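Local coordinates for protein botulinum neurotoxin type G (Clostridium botulinum, PDB 3MPP) that attaches to the host cell surface through its receptor-binding domain, its heavy chain carrying the protease light chain into the cytosol, at residues A[103-108]-A[112-117]. The protein carries 4 engineered substitutions. Numbering follows the deposited sequence.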
loop_
_atom_site.group_PDB
_atom_site.type_symbol
_atom_site.label_atom_id
_atom_site.label_comp_id
_atom_site.label_asym_id
_atom_site.label_seq_id
_atom_site.Cartn_x
_atom_site.Cartn_y
_atom_site.Cartn_z
ATOM N N TRP A 103 0.563 18.153 20.912
ATOM C CA TRP A 103 1.067 16.929 20.289
ATOM C C TRP A 103 1.507 17.141 18.850
ATOM O O TRP A 103 1.012 18.027 18.151
ATOM C CB TRP A 103 0.037 15.799 20.329
ATOM C CG TRP A 103 -1.244 16.089 19.598
ATOM C CD1 TRP A 103 -2.416 16.517 20.151
ATOM C CD2 TRP A 103 -1.495 15.950 18.189
ATOM N NE1 TRP A 103 -3.375 16.664 19.180
ATOM C CE2 TRP A 103 -2.837 16.323 17.966
ATOM C CE3 TRP A 103 -0.711 15.562 17.094
ATOM C CZ2 TRP A 103 -3.415 16.316 16.698
ATOM C CZ3 TRP A 103 -1.290 15.550 15.829
ATOM C CH2 TRP A 103 -2.627 15.923 15.642
ATOM N N LYS A 104 2.427 16.299 18.403
ATOM C CA LYS A 104 2.873 16.345 17.022
ATOM C C LYS A 104 3.173 14.945 16.517
ATOM O O LYS A 104 3.609 14.078 17.277
ATOM C CB LYS A 104 4.109 17.234 16.885
ATOM C CG LYS A 104 5.384 16.622 17.436
ATOM C CD LYS A 104 6.559 17.593 17.325
ATOM C CE LYS A 104 7.843 16.972 17.872
ATOM N NZ LYS A 104 9.065 17.742 17.489
ATOM N N VAL A 105 2.909 14.737 15.232
ATOM C CA VAL A 105 3.353 13.554 14.529
ATOM C C VAL A 105 4.533 13.974 13.654
ATOM O O VAL A 105 4.460 14.961 12.907
ATOM C CB VAL A 105 2.215 12.955 13.665
ATOM C CG1 VAL A 105 2.732 11.795 12.812
ATOM C CG2 VAL A 105 1.062 12.497 14.551
ATOM N N SER A 106 5.638 13.251 13.775
ATOM C CA SER A 106 6.818 13.556 12.973
ATOM C C SER A 106 7.365 12.298 12.288
ATOM O O SER A 106 7.033 11.166 12.645
ATOM C CB SER A 106 7.892 14.220 13.836
ATOM O OG SER A 106 8.404 13.313 14.789
ATOM N N ILE A 107 8.192 12.513 11.283
ATOM C CA ILE A 107 8.801 11.421 10.561
ATOM C C ILE A 107 10.304 11.598 10.675
ATOM O O ILE A 107 10.814 12.719 10.604
ATOM C CB ILE A 107 8.354 11.411 9.082
ATOM C CG1 ILE A 107 6.883 10.981 8.984
ATOM C CG2 ILE A 107 9.263 10.503 8.254
ATOM C CD1 ILE A 107 6.328 10.946 7.573
ATOM N N LYS A 108 11.006 10.501 10.928
ATOM C CA LYS A 108 12.457 10.530 10.885
ATOM C C LYS A 108 12.926 9.277 10.158
ATOM O O LYS A 108 13.055 8.201 10.749
ATOM C CB LYS A 108 13.054 10.607 12.292
ATOM C CG LYS A 108 14.552 10.910 12.318
ATOM C CD LYS A 108 15.097 10.819 13.735
ATOM C CE LYS A 108 16.554 11.249 13.826
ATOM N NZ LYS A 108 17.039 11.093 15.230
ATOM N N ILE A 112 8.094 6.568 12.319
ATOM C CA ILE A 112 6.967 7.465 12.486
ATOM C C ILE A 112 6.830 7.690 13.987
ATOM O O ILE A 112 6.848 6.732 14.760
ATOM C CB ILE A 112 5.681 6.863 11.884
ATOM C CG1 ILE A 112 4.502 7.819 12.066
ATOM C CG2 ILE A 112 5.387 5.515 12.498
ATOM C CD1 ILE A 112 4.369 8.835 10.964
ATOM N N ILE A 113 6.716 8.952 14.397
ATOM C CA ILE A 113 6.919 9.329 15.799
ATOM C C ILE A 113 5.792 10.188 16.360
ATOM O O ILE A 113 5.385 11.176 15.751
ATOM C CB ILE A 113 8.216 10.145 15.967
ATOM C CG1 ILE A 113 9.431 9.355 15.487
ATOM C CG2 ILE A 113 8.387 10.598 17.405
ATOM C CD1 ILE A 113 10.682 10.211 15.371
ATOM N N TRP A 114 5.310 9.808 17.536
ATOM C CA TRP A 114 4.295 10.560 18.262
ATOM C C TRP A 114 4.928 11.223 19.497
ATOM O O TRP A 114 5.605 10.566 20.278
ATOM C CB TRP A 114 3.180 9.597 18.680
ATOM C CG TRP A 114 2.140 10.151 19.610
ATOM C CD1 TRP A 114 1.985 9.852 20.934
ATOM C CD2 TRP A 114 1.084 11.060 19.278
ATOM N NE1 TRP A 114 0.904 10.524 21.446
ATOM C CE2 TRP A 114 0.334 11.273 20.451
ATOM C CE3 TRP A 114 0.699 11.712 18.105
ATOM C CZ2 TRP A 114 -0.773 12.114 20.484
ATOM C CZ3 TRP A 114 -0.399 12.545 18.143
ATOM C CH2 TRP A 114 -1.124 12.737 19.323
ATOM N N THR A 115 4.712 12.522 19.665
ATOM C CA THR A 115 5.349 13.265 20.745
ATOM C C THR A 115 4.357 14.117 21.525
ATOM O O THR A 115 3.518 14.809 20.937
ATOM C CB THR A 115 6.477 14.183 20.218
ATOM O OG1 THR A 115 7.502 13.392 19.599
ATOM C CG2 THR A 115 7.074 14.989 21.355
ATOM N N LEU A 116 4.458 14.047 22.853
ATOM C CA LEU A 116 3.675 14.885 23.752
ATOM C C LEU A 116 4.626 15.821 24.470
ATOM O O LEU A 116 5.663 15.397 24.976
ATOM C CB LEU A 116 2.921 14.035 24.775
ATOM C CG LEU A 116 1.796 13.153 24.234
ATOM C CD1 LEU A 116 1.356 12.140 25.287
ATOM C CD2 LEU A 116 0.623 14.006 23.780
ATOM N N ILE A 117 4.280 17.102 24.497
ATOM C CA ILE A 117 5.118 18.102 25.132
ATOM C C ILE A 117 4.282 18.917 26.106
ATOM O O ILE A 117 3.217 19.429 25.746
ATOM C CB ILE A 117 5.761 19.039 24.091
ATOM C CG1 ILE A 117 6.513 18.217 23.041
ATOM C CG2 ILE A 117 6.677 20.063 24.775
ATOM C CD1 ILE A 117 7.225 19.045 22.001
HETATM O O HOH W 1 6.579 13.614 16.974
#
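Trp103 and Trp114 meet diagonally across a beta hairpin, one indole slid over the rim of the other. Trp114 brings CH2 to 3.1 Å above the plane of the Trp103 ring, and its CZ3 lies 3.2 Å from Trp103 CE3. The five-membered ring of Trp103 and the six-membered ring of Trp114 are inclined by 30° and barely overlap, so this is a strongly displaced pair rather than a full stack. With CG anti to the backbone N (chi1 171°), the Trp114 indole leans back over the partner strand; there Val105 CG2 abuts its edge, in plane, 3.7 Å from Trp114 CE3. Further along the same face, Ile112 CD1 reaches across to touch both Val105 CG1 and Ile107 CG1.

The other face is more polar. Lys104 lies alongside Thr115, its CE 3.9 Å from Thr115 CB, while Ser106 OG rests against Ile113 CB. Between these two pairs one water donates to Lys104 O and Ile113 O and is also hydrogen-bonded to Ser106 OG and Thr115 OG1, a four-point grip linking both backbones and both hydroxyls. Ser106 OG is also hydrogen-bonded to the Glu90 carboxylate, and Thr115 OG1 to Ser125 OG.

Paired backbone bonds at Lys104–Thr115 and Ser106–Ile113 set the antiparallel register. Strands 90-98 and 123-129 flank the hairpin in its sheet, and the tryptophan face packs on strands 67-74 and 144-150 of the second sheet, contributing to the interior of the lectin-like sandwich of the N-terminal receptor-binding subdomain.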